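PDB 1UPS: glcnac-alpha-1,4-gal-releasing endo-beta-galactosidase from Clostridium perfringens, which probably hydrolyses beta-galactosidic linkages inside glycan chains, releasing GlcNAc-alpha-1,4-Gal, as a calcium-binding member of glycoside hydrolase family 16. Local coordinates for residues Y51-W56 and W105-S110; H55-P60 and P84-H89; M99-S104 and W149-Q154; N158-S163 and Y187-P192. One frame throughout, in Å; residues are numbered along the deposited sequence.

Interaction 1. Residues Y51-W56 and W105-S110; sequences YYLPHW and WIHNFS
I106 O collects the polar contacts here. H55 NE2 donates to I106 O at 2.8 Å, with an N-H...O angle of 157°, lying in the imidazole plane and meeting a lone pair in the carbonyl plane. From the other ring comes W56 NE1, whose single N-H is shared between two weak, bent bonds: 3.2 Å to I106 O and 3.1 Å to H107 O. H55 takes the crowded first torsion (chi1 52°), with CG between the backbone N and the carbonyl carbon, and this lays its CD2 over the centre of the W56 indole.

The opposite indole face is covered by the N108 amide, turned only 22° from the ring plane, with N108 CG 3.4 Å from W56 CH2; its ND2 is held by T112 O. F109 points its edge at the five-membered ring of W56 in an offset edge-to-face pair, planes nearly perpendicular. L53 CD1 comes up to the F109 ring at its edge, near CE2, and also lies 3.9 Å from H107 CD2. W105 crosses the outer end of W56.

N108 sits at the centre of an inverse gamma turn, and the whole is a buried aromatic seam between two long loops of the GH16 jelly-roll sandwich.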
# COMPACT_ATOMS: atom_id res chain seq x y z
N TYR A 51 -8.64 -3.77 22.85
CA TYR A 51 -9.88 -4.42 22.44
C TYR A 51 -10.07 -4.23 20.95
O TYR A 51 -9.77 -3.15 20.40
CB TYR A 51 -11.06 -3.79 23.17
CG TYR A 51 -11.12 -4.09 24.65
CD1 TYR A 51 -10.37 -3.34 25.56
CD2 TYR A 51 -11.95 -5.09 25.14
CE1 TYR A 51 -10.42 -3.61 26.93
CE2 TYR A 51 -12.02 -5.37 26.52
CZ TYR A 51 -11.25 -4.62 27.40
OH TYR A 51 -11.33 -4.87 28.75
N TYR A 52 -10.63 -5.25 20.30
CA TYR A 52 -10.86 -5.24 18.87
C TYR A 52 -12.29 -4.71 18.61
O TYR A 52 -13.25 -5.35 19.03
CB TYR A 52 -10.66 -6.67 18.31
CG TYR A 52 -10.82 -6.80 16.80
CD1 TYR A 52 -10.53 -5.74 15.94
CD2 TYR A 52 -11.26 -8.01 16.24
CE1 TYR A 52 -10.70 -5.87 14.53
CE2 TYR A 52 -11.42 -8.16 14.85
CZ TYR A 52 -11.14 -7.08 14.01
OH TYR A 52 -11.33 -7.23 12.65
N LEU A 53 -12.42 -3.55 17.96
CA LEU A 53 -13.75 -2.99 17.59
C LEU A 53 -14.88 -3.31 18.59
O LEU A 53 -15.92 -3.87 18.21
CB LEU A 53 -14.15 -3.41 16.17
CG LEU A 53 -13.14 -3.07 15.07
CD1 LEU A 53 -13.50 -3.79 13.75
CD2 LEU A 53 -13.05 -1.56 14.85
N PRO A 54 -14.68 -2.96 19.87
CA PRO A 54 -15.58 -3.42 20.94
C PRO A 54 -17.03 -2.91 20.83
O PRO A 54 -17.92 -3.52 21.42
CB PRO A 54 -14.90 -2.93 22.21
CG PRO A 54 -14.05 -1.74 21.78
CD PRO A 54 -13.57 -2.13 20.39
N HIS A 55 -17.26 -1.84 20.07
CA HIS A 55 -18.62 -1.33 19.85
C HIS A 55 -19.55 -2.30 19.11
O HIS A 55 -20.78 -2.13 19.16
CB HIS A 55 -18.58 0.01 19.11
CG HIS A 55 -17.76 -0.03 17.86
ND1 HIS A 55 -16.38 -0.04 17.87
CD2 HIS A 55 -18.12 -0.09 16.56
CE1 HIS A 55 -15.93 -0.08 16.63
NE2 HIS A 55 -16.96 -0.11 15.81
N TRP A 56 -18.99 -3.30 18.42
CA TRP A 56 -19.85 -4.27 17.71
C TRP A 56 -20.38 -5.38 18.61
O TRP A 56 -21.30 -6.09 18.23
CB TRP A 56 -19.15 -4.90 16.49
CG TRP A 56 -18.76 -3.89 15.43
CD1 TRP A 56 -17.54 -3.79 14.82
CD2 TRP A 56 -19.58 -2.86 14.88
NE1 TRP A 56 -17.55 -2.75 13.93
CE2 TRP A 56 -18.79 -2.16 13.94
CE3 TRP A 56 -20.92 -2.44 15.09
CZ2 TRP A 56 -19.27 -1.05 13.22
CZ3 TRP A 56 -21.41 -1.36 14.36
CH2 TRP A 56 -20.58 -0.66 13.43
N TRP A 105 -19.41 3.03 15.87
CA TRP A 105 -19.74 2.83 14.45
C TRP A 105 -18.56 2.55 13.51
O TRP A 105 -18.77 2.31 12.32
CB TRP A 105 -20.56 4.02 13.90
CG TRP A 105 -21.97 4.10 14.43
CD1 TRP A 105 -22.47 5.03 15.29
CD2 TRP A 105 -23.04 3.22 14.11
NE1 TRP A 105 -23.80 4.78 15.53
CE2 TRP A 105 -24.18 3.68 14.81
CE3 TRP A 105 -23.16 2.09 13.29
CZ2 TRP A 105 -25.43 3.03 14.73
CZ3 TRP A 105 -24.41 1.45 13.21
CH2 TRP A 105 -25.52 1.93 13.93
N ILE A 106 -17.33 2.53 14.03
CA ILE A 106 -16.17 2.41 13.14
C ILE A 106 -16.07 1.04 12.44
O ILE A 106 -16.10 -0.01 13.10
CB ILE A 106 -14.85 2.73 13.86
CG1 ILE A 106 -14.85 4.18 14.38
CG2 ILE A 106 -13.67 2.51 12.89
CD1 ILE A 106 -15.09 5.27 13.26
N HIS A 107 -15.93 1.07 11.11
CA HIS A 107 -15.61 -0.14 10.32
C HIS A 107 -16.69 -1.23 10.47
O HIS A 107 -16.47 -2.31 11.06
CB HIS A 107 -14.21 -0.70 10.64
CG HIS A 107 -13.80 -1.80 9.71
ND1 HIS A 107 -13.56 -1.58 8.37
CD2 HIS A 107 -13.63 -3.13 9.91
CE1 HIS A 107 -13.26 -2.73 7.78
NE2 HIS A 107 -13.28 -3.68 8.70
N ASN A 108 -17.85 -0.90 9.91
CA ASN A 108 -19.02 -1.79 9.93
C ASN A 108 -18.96 -2.86 8.85
O ASN A 108 -19.75 -2.84 7.89
CB ASN A 108 -20.31 -0.96 9.84
CG ASN A 108 -21.52 -1.73 10.35
OD1 ASN A 108 -21.38 -2.90 10.74
ND2 ASN A 108 -22.68 -1.08 10.39
N PHE A 109 -18.03 -3.79 9.01
CA PHE A 109 -17.78 -4.81 7.99
C PHE A 109 -19.01 -5.70 7.79
O PHE A 109 -19.22 -6.24 6.70
CB PHE A 109 -16.56 -5.69 8.37
CG PHE A 109 -16.70 -6.37 9.69
CD1 PHE A 109 -17.27 -7.65 9.79
CD2 PHE A 109 -16.26 -5.75 10.85
CE1 PHE A 109 -17.41 -8.27 11.04
CE2 PHE A 109 -16.40 -6.36 12.09
CZ PHE A 109 -16.97 -7.63 12.19
N SER A 110 -19.83 -5.82 8.83
CA SER A 110 -21.02 -6.69 8.76
C SER A 110 -22.30 -5.95 8.35
O SER A 110 -23.34 -6.58 8.10
CB SER A 110 -21.23 -7.40 10.09
OG SER A 110 -21.75 -6.51 11.07

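Interaction 2. Residues H55-P60 and P84-H89; sequences HWCKDP and PWCPEH
C57 turns its SG beside its own backbone N, anti to the carbonyl carbon (chi1 -40°), while C86 sends its SG anti to the backbone N (chi1 -151°), so the two sulfurs meet and close a disulfide of 2.1 Å between C57 SG and C86 SG. Its chi3 of -115° makes it a left-handed bridge, opened somewhat beyond the usual right angle. W85 takes the crowded first torsion, with CG between the backbone N and the carbonyl carbon, and its six-membered ring ends up beside the bridge: C57 SG lies 3.5 Å from W85 CZ3 and approaches the ring obliquely, a sulfur-aromatic contact. C86 CB lies over one face of the same indole, toward its rim.

The bridge ties the loop between strands 30-36 and 66-70 to the start of the short helix 87-90 of this GH16 domain. C86 holds the N-cap position, and H89 N donates to C86 O at 3.1 Å, so the cross-link enters exactly where the helix begins. W85 NE1 donates to D90 OD1, which fixes the indole; the backbone O of W85 is hydrogen-bonded to S62 OG.

W56 adds the apolar margin. Its CB rests 4.0 Å from C86 SG, and the two indoles approach edge to edge, loosely, with W56 CD1 4.5 Å from W85 CH2. E88 CG lies over one face of the H89 imidazole, toward the rim, and H89 touches T112 of a neighbouring loop.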
# COMPACT_ATOMS: atom_id res chain seq x y z
N HIS A 55 -17.26 -1.84 20.07
CA HIS A 55 -18.62 -1.33 19.85
C HIS A 55 -19.55 -2.30 19.11
O HIS A 55 -20.78 -2.13 19.16
CB HIS A 55 -18.58 0.01 19.11
CG HIS A 55 -17.76 -0.03 17.86
ND1 HIS A 55 -16.38 -0.04 17.87
CD2 HIS A 55 -18.12 -0.09 16.56
CE1 HIS A 55 -15.93 -0.08 16.63
NE2 HIS A 55 -16.96 -0.11 15.81
N TRP A 56 -18.99 -3.30 18.42
CA TRP A 56 -19.85 -4.27 17.71
C TRP A 56 -20.38 -5.38 18.61
O TRP A 56 -21.30 -6.09 18.23
CB TRP A 56 -19.15 -4.90 16.49
CG TRP A 56 -18.76 -3.89 15.43
CD1 TRP A 56 -17.54 -3.79 14.82
CD2 TRP A 56 -19.58 -2.86 14.88
NE1 TRP A 56 -17.55 -2.75 13.93
CE2 TRP A 56 -18.79 -2.16 13.94
CE3 TRP A 56 -20.92 -2.44 15.09
CZ2 TRP A 56 -19.27 -1.05 13.22
CZ3 TRP A 56 -21.41 -1.36 14.36
CH2 TRP A 56 -20.58 -0.66 13.43
N CYS A 57 -19.83 -5.52 19.82
CA CYS A 57 -20.07 -6.72 20.62
C CYS A 57 -20.89 -6.39 21.86
O CYS A 57 -20.54 -5.47 22.61
CB CYS A 57 -18.72 -7.34 20.99
SG CYS A 57 -17.52 -7.29 19.63
N LYS A 58 -21.97 -7.14 22.09
CA LYS A 58 -22.86 -6.84 23.22
C LYS A 58 -22.05 -6.82 24.51
O LYS A 58 -22.09 -5.83 25.27
CB LYS A 58 -24.02 -7.84 23.29
N ASP A 59 -21.29 -7.89 24.74
CA ASP A 59 -20.24 -7.89 25.77
C ASP A 59 -18.84 -7.74 25.16
O ASP A 59 -18.28 -8.70 24.60
CB ASP A 59 -20.30 -9.11 26.70
CG ASP A 59 -19.00 -9.30 27.50
OD1 ASP A 59 -18.44 -10.44 27.49
OD2 ASP A 59 -18.45 -8.36 28.15
N PRO A 60 -18.27 -6.56 25.33
CA PRO A 60 -16.96 -6.23 24.75
C PRO A 60 -15.77 -6.96 25.39
O PRO A 60 -14.70 -6.94 24.80
CB PRO A 60 -16.86 -4.72 24.97
CG PRO A 60 -17.68 -4.48 26.19
CD PRO A 60 -18.83 -5.42 26.09
N PRO A 84 -13.85 -16.82 20.44
CA PRO A 84 -14.08 -15.86 19.36
C PRO A 84 -14.23 -14.43 19.89
O PRO A 84 -14.78 -14.26 20.99
CB PRO A 84 -15.40 -16.33 18.71
CG PRO A 84 -15.49 -17.81 19.06
CD PRO A 84 -14.79 -17.96 20.42
N TRP A 85 -13.77 -13.43 19.12
CA TRP A 85 -13.75 -12.05 19.62
C TRP A 85 -15.15 -11.43 19.70
O TRP A 85 -15.42 -10.61 20.57
CB TRP A 85 -12.77 -11.17 18.81
CG TRP A 85 -13.29 -10.79 17.47
CD1 TRP A 85 -13.21 -11.53 16.32
CD2 TRP A 85 -13.97 -9.58 17.13
NE1 TRP A 85 -13.81 -10.85 15.28
CE2 TRP A 85 -14.29 -9.65 15.75
CE3 TRP A 85 -14.33 -8.43 17.85
CZ2 TRP A 85 -14.95 -8.62 15.07
CZ3 TRP A 85 -14.99 -7.40 17.17
CH2 TRP A 85 -15.30 -7.51 15.80
N CYS A 86 -16.07 -11.86 18.83
CA CYS A 86 -17.40 -11.24 18.74
C CYS A 86 -18.35 -12.20 18.01
O CYS A 86 -18.70 -11.93 16.86
CB CYS A 86 -17.24 -9.94 17.92
SG CYS A 86 -18.32 -8.48 18.16
N PRO A 87 -18.75 -13.31 18.65
CA PRO A 87 -19.44 -14.41 17.96
C PRO A 87 -20.75 -14.00 17.26
O PRO A 87 -21.13 -14.60 16.25
CB PRO A 87 -19.75 -15.43 19.07
CG PRO A 87 -18.95 -15.02 20.26
CD PRO A 87 -18.56 -13.60 20.09
N GLU A 88 -21.42 -12.98 17.80
CA GLU A 88 -22.72 -12.59 17.23
C GLU A 88 -22.62 -11.86 15.88
O GLU A 88 -23.60 -11.85 15.11
CB GLU A 88 -23.57 -11.83 18.26
CG GLU A 88 -23.04 -10.45 18.57
N HIS A 89 -21.46 -11.26 15.60
CA HIS A 89 -21.18 -10.59 14.31
C HIS A 89 -20.18 -11.29 13.44
O HIS A 89 -20.28 -11.22 12.21
CB HIS A 89 -20.74 -9.12 14.48
CG HIS A 89 -21.83 -8.24 14.99
ND1 HIS A 89 -23.06 -8.14 14.37
CD2 HIS A 89 -21.92 -7.50 16.13
CE1 HIS A 89 -23.85 -7.35 15.08
NE2 HIS A 89 -23.18 -6.95 16.15

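Interaction 3. Residues M99-S104 and W149-Q154; sequences MSFDKS and WMVGMQ
K103 NZ is gripped by two hydrogen bonds, one to M153 O at 2.8 Å and a second to N158 OD1, with a long, weak ion pair to D155 OD1 besides. The bond to M153 O runs nearly along the carbonyl axis, with a C=O...N angle of 170°. K103 reaches it by an extended chain, CG anti to the backbone N, that bends only at its last torsion (chi4 -83°).

M153 folds back on itself at chi2 and chi3, which brings its sulfur over a face of F101: SD sits 3.7 Å above the ring plane, toward the rim near CG. That is a Met-aromatic contact. M99 CB covers the opposite face, so the phenyl is sandwiched. The methyl M153 CE wedges between the two side chains of the other segment, 3.7 Å from F101 CB and 3.6 Å from K103 CD. At the far end of the ring, V151 CG2 meets F101 CZ at 3.8 Å, the two side chains crossing at about a right angle.

Strand 145-152 thus leads into a turn packed against the short strand 101-102. The M153 methyl packs on the aliphatic part of K103, while the ammonium end is ringed by oxygens, which probably stabilise its positive charge.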
# COMPACT_ATOMS: atom_id res chain seq x y z
N MET A 99 -5.81 -1.13 19.09
CA MET A 99 -6.25 -0.06 18.19
C MET A 99 -5.84 1.28 18.74
O MET A 99 -5.80 1.44 19.95
CB MET A 99 -7.77 -0.07 18.02
CG MET A 99 -8.39 -1.44 17.73
SD MET A 99 -10.05 -1.33 17.03
CE MET A 99 -10.92 -0.40 18.39
N SER A 100 -5.55 2.24 17.86
CA SER A 100 -5.16 3.60 18.29
C SER A 100 -6.36 4.55 18.51
O SER A 100 -6.20 5.77 18.53
CB SER A 100 -4.17 4.21 17.28
OG SER A 100 -4.84 4.63 16.10
N PHE A 101 -7.55 3.98 18.70
CA PHE A 101 -8.79 4.75 18.88
C PHE A 101 -9.85 3.84 19.50
O PHE A 101 -9.67 2.61 19.58
CB PHE A 101 -9.30 5.26 17.52
CG PHE A 101 -9.68 4.13 16.59
CD1 PHE A 101 -8.70 3.50 15.82
CD2 PHE A 101 -10.99 3.64 16.56
CE1 PHE A 101 -9.03 2.40 15.01
CE2 PHE A 101 -11.33 2.55 15.75
CZ PHE A 101 -10.34 1.93 14.97
N ASP A 102 -10.95 4.44 19.92
CA ASP A 102 -12.12 3.71 20.39
C ASP A 102 -13.28 4.63 20.08
O ASP A 102 -13.39 5.71 20.66
CB ASP A 102 -11.98 3.45 21.90
CG ASP A 102 -13.10 2.60 22.47
OD1 ASP A 102 -13.05 2.35 23.71
OD2 ASP A 102 -14.04 2.14 21.80
N LYS A 103 -14.14 4.23 19.15
CA LYS A 103 -15.14 5.16 18.64
C LYS A 103 -16.34 4.38 18.08
O LYS A 103 -16.15 3.37 17.41
CB LYS A 103 -14.53 6.08 17.55
CG LYS A 103 -15.45 7.24 17.11
CD LYS A 103 -14.67 8.24 16.24
CE LYS A 103 -15.49 9.48 15.85
NZ LYS A 103 -16.35 9.22 14.66
N SER A 104 -17.55 4.88 18.37
CA SER A 104 -18.78 4.24 17.88
C SER A 104 -18.79 4.11 16.35
O SER A 104 -18.26 4.97 15.65
CB SER A 104 -20.01 5.05 18.30
OG SER A 104 -20.27 4.93 19.69
N TRP A 149 -3.35 -2.24 9.67
CA TRP A 149 -4.31 -1.57 8.79
C TRP A 149 -4.86 -0.29 9.39
O TRP A 149 -4.73 -0.04 10.59
CB TRP A 149 -5.47 -2.52 8.39
CG TRP A 149 -6.15 -3.33 9.49
CD1 TRP A 149 -5.57 -4.22 10.37
CD2 TRP A 149 -7.57 -3.39 9.74
NE1 TRP A 149 -6.54 -4.80 11.16
CE2 TRP A 149 -7.77 -4.31 10.79
CE3 TRP A 149 -8.69 -2.73 9.19
CZ2 TRP A 149 -9.06 -4.61 11.31
CZ3 TRP A 149 -9.97 -3.03 9.71
CH2 TRP A 149 -10.13 -3.96 10.76
N MET A 150 -5.47 0.53 8.54
CA MET A 150 -5.99 1.83 8.96
C MET A 150 -7.40 1.97 8.42
O MET A 150 -7.71 1.44 7.36
CB MET A 150 -5.09 2.96 8.43
CG MET A 150 -3.64 2.84 8.98
SD MET A 150 -2.54 4.15 8.37
CE MET A 150 -3.28 5.53 9.25
N VAL A 151 -8.24 2.65 9.20
CA VAL A 151 -9.63 2.87 8.83
C VAL A 151 -9.99 4.33 9.06
O VAL A 151 -9.47 4.96 9.98
CB VAL A 151 -10.60 1.95 9.64
CG1 VAL A 151 -10.39 0.47 9.25
CG2 VAL A 151 -10.44 2.12 11.18
N GLY A 152 -10.86 4.86 8.21
CA GLY A 152 -11.36 6.21 8.39
C GLY A 152 -12.05 6.35 9.73
O GLY A 152 -12.70 5.41 10.23
N MET A 153 -11.92 7.54 10.32
CA MET A 153 -12.52 7.78 11.63
C MET A 153 -13.96 8.25 11.55
O MET A 153 -14.57 8.53 12.59
CB MET A 153 -11.67 8.77 12.43
CG MET A 153 -10.33 8.17 12.90
SD MET A 153 -10.45 6.72 13.99
CE MET A 153 -11.40 7.19 15.19
N GLN A 154 -14.50 8.36 10.33
CA GLN A 154 -15.93 8.64 10.15
C GLN A 154 -16.32 9.93 10.89
O GLN A 154 -17.38 10.03 11.50
CB GLN A 154 -16.78 7.41 10.59
CG GLN A 154 -16.53 6.19 9.69
CD GLN A 154 -17.04 4.85 10.25
OE1 GLN A 154 -16.36 3.84 10.10
NE2 GLN A 154 -18.22 4.85 10.86

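Interaction 4. Residues N158-S163 and Y187-P192; sequences NDWFNS and YGWNDP
The W160 indole has N190 ND2 over one face, 3.5 Å above the plane and toward the rim, while F161 CE2 and W189 CG lie in plane at its edges. F161 itself turns a face to W160, with W160 CD1 over the centre of the phenyl ring. W189 has Y187 CD2 over one face. Two loops of the GH16 sandwich meet here through beta turns: a type I turn from W160 to S163, following strand 145-152, and a type II' turn from G188 to D191, following strand 181-187. W189 takes the positive phi (55°) expected at the second position of that turn, and its side chain points at the first loop.

W160, with CG anti to its backbone N, pushes its CH2 corner to 3.6 Å from W189 CB; the two indoles cross obliquely. W189 NE1 is bound by E168 OE2, so that indole is held from the sheet side as well.

N190 ND2 makes two weak bonds, to W160 O at 2.9 Å and to S163 O at 3.4 Å, gathering both ends of the type I turn. N190 CB packs close to S163 O, 3.1 Å away.

Within the first loop, D159 accepts two bonds from N162: D159 OD1 takes the backbone N of N162 in an Asx motif, and D159 OD2 accepts N162 ND2 on the syn lone pair at 2.9 Å, nearly straight at 169°.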
# COMPACT_ATOMS: atom_id res chain seq x y z
N ASN A 158 -20.06 10.75 12.33
CA ASN A 158 -19.90 9.93 13.53
C ASN A 158 -20.88 8.76 13.58
O ASN A 158 -21.23 8.28 14.64
CB ASN A 158 -19.96 10.78 14.81
CG ASN A 158 -19.00 11.94 14.76
OD1 ASN A 158 -17.78 11.74 14.58
ND2 ASN A 158 -19.53 13.19 14.90
N ASP A 159 -21.32 8.34 12.41
CA ASP A 159 -22.03 7.06 12.30
C ASP A 159 -21.43 6.28 11.14
O ASP A 159 -20.40 6.71 10.60
CB ASP A 159 -23.54 7.28 12.22
CG ASP A 159 -24.02 7.83 10.88
OD1 ASP A 159 -23.28 7.86 9.86
OD2 ASP A 159 -25.20 8.25 10.77
N TRP A 160 -22.03 5.15 10.76
CA TRP A 160 -21.56 4.39 9.59
C TRP A 160 -22.38 4.68 8.34
O TRP A 160 -21.85 5.04 7.29
CB TRP A 160 -21.58 2.86 9.87
CG TRP A 160 -21.27 2.03 8.64
CD1 TRP A 160 -22.18 1.39 7.82
CD2 TRP A 160 -19.98 1.76 8.08
NE1 TRP A 160 -21.53 0.75 6.79
CE2 TRP A 160 -20.18 0.95 6.94
CE3 TRP A 160 -18.67 2.13 8.44
CZ2 TRP A 160 -19.12 0.48 6.15
CZ3 TRP A 160 -17.60 1.66 7.65
CH2 TRP A 160 -17.83 0.85 6.52
N PHE A 161 -23.70 4.53 8.44
CA PHE A 161 -24.52 4.52 7.24
C PHE A 161 -24.56 5.85 6.47
O PHE A 161 -24.73 5.86 5.23
CB PHE A 161 -25.92 3.99 7.56
CG PHE A 161 -25.92 2.52 7.89
CD1 PHE A 161 -26.06 2.09 9.20
CD2 PHE A 161 -25.70 1.58 6.89
CE1 PHE A 161 -26.04 0.72 9.51
CE2 PHE A 161 -25.68 0.21 7.18
CZ PHE A 161 -25.83 -0.21 8.50
N ASN A 162 -24.33 6.95 7.17
CA ASN A 162 -24.28 8.25 6.51
C ASN A 162 -22.87 8.80 6.28
O ASN A 162 -22.69 9.81 5.61
CB ASN A 162 -25.14 9.27 7.25
CG ASN A 162 -26.59 8.83 7.32
OD1 ASN A 162 -27.28 8.79 6.31
ND2 ASN A 162 -27.04 8.45 8.52
N SER A 163 -21.87 8.08 6.80
CA SER A 163 -20.48 8.49 6.62
C SER A 163 -19.96 8.14 5.23
O SER A 163 -20.27 7.07 4.67
CB SER A 163 -19.58 7.82 7.66
OG SER A 163 -18.24 8.27 7.54
N TYR A 187 -9.78 -0.47 0.14
CA TYR A 187 -11.18 -0.37 -0.29
C TYR A 187 -11.79 0.83 0.42
O TYR A 187 -11.49 1.07 1.58
CB TYR A 187 -11.92 -1.65 0.11
CG TYR A 187 -13.40 -1.67 -0.25
CD1 TYR A 187 -13.84 -1.39 -1.54
CD2 TYR A 187 -14.35 -2.01 0.72
CE1 TYR A 187 -15.21 -1.42 -1.86
CE2 TYR A 187 -15.72 -2.06 0.41
CZ TYR A 187 -16.13 -1.76 -0.88
OH TYR A 187 -17.49 -1.79 -1.18
N GLY A 188 -12.66 1.57 -0.27
CA GLY A 188 -13.26 2.76 0.32
C GLY A 188 -14.52 2.54 1.14
O GLY A 188 -14.94 3.44 1.86
N TRP A 189 -15.11 1.35 1.06
CA TRP A 189 -16.40 1.09 1.72
C TRP A 189 -17.44 2.13 1.26
O TRP A 189 -17.81 2.13 0.08
CB TRP A 189 -16.24 1.01 3.26
CG TRP A 189 -15.44 -0.20 3.68
CD1 TRP A 189 -14.08 -0.28 3.86
CD2 TRP A 189 -15.96 -1.51 3.92
NE1 TRP A 189 -13.73 -1.56 4.20
CE2 TRP A 189 -14.86 -2.34 4.26
CE3 TRP A 189 -17.24 -2.07 3.91
CZ2 TRP A 189 -15.01 -3.70 4.57
CZ3 TRP A 189 -17.40 -3.43 4.23
CH2 TRP A 189 -16.28 -4.23 4.55
N ASN A 190 -17.90 3.02 2.14
CA ASN A 190 -18.91 4.02 1.77
C ASN A 190 -18.35 5.26 1.06
O ASN A 190 -19.13 6.16 0.71
CB ASN A 190 -19.68 4.51 3.01
CG ASN A 190 -20.58 3.46 3.63
OD1 ASN A 190 -20.87 2.42 3.02
ND2 ASN A 190 -21.06 3.74 4.84
N ASP A 191 -17.03 5.32 0.89
CA ASP A 191 -16.37 6.49 0.30
C ASP A 191 -16.41 6.47 -1.24
O ASP A 191 -15.75 5.62 -1.83
CB ASP A 191 -14.90 6.54 0.78
CG ASP A 191 -14.19 7.82 0.39
OD1 ASP A 191 -13.05 8.02 0.86
OD2 ASP A 191 -14.70 8.68 -0.37
N PRO A 192 -17.14 7.37 -1.89
CA PRO A 192 -17.21 7.35 -3.36
C PRO A 192 -15.92 7.85 -4.01
O PRO A 192 -15.71 7.68 -5.22
CB PRO A 192 -18.37 8.32 -3.67
CG PRO A 192 -18.33 9.29 -2.55
CD PRO A 192 -17.93 8.49 -1.31

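Overall arrangement
All four contacts lie in the GH16 domain, on the same side of the chain's centre and away from the calcium site. Interactions 1 and 2 share H55 and W56, with centres about 9 Å apart. Interaction 3, also about 9 Å from interaction 1, interleaves with it along the chain, and Q154 joins them through W105 O and H107 N. Interaction 4 follows later, its centre about 13 Å from those of interactions 1 and 3; Q154 and K103 reach it through D159 O and N158 OD1. Interactions 2 and 4, about 21 Å between centres, do not touch. The four contacts join loops around the six-stranded sheet, near 94-99, 145-152 and 181-187, to the 51-60 loop.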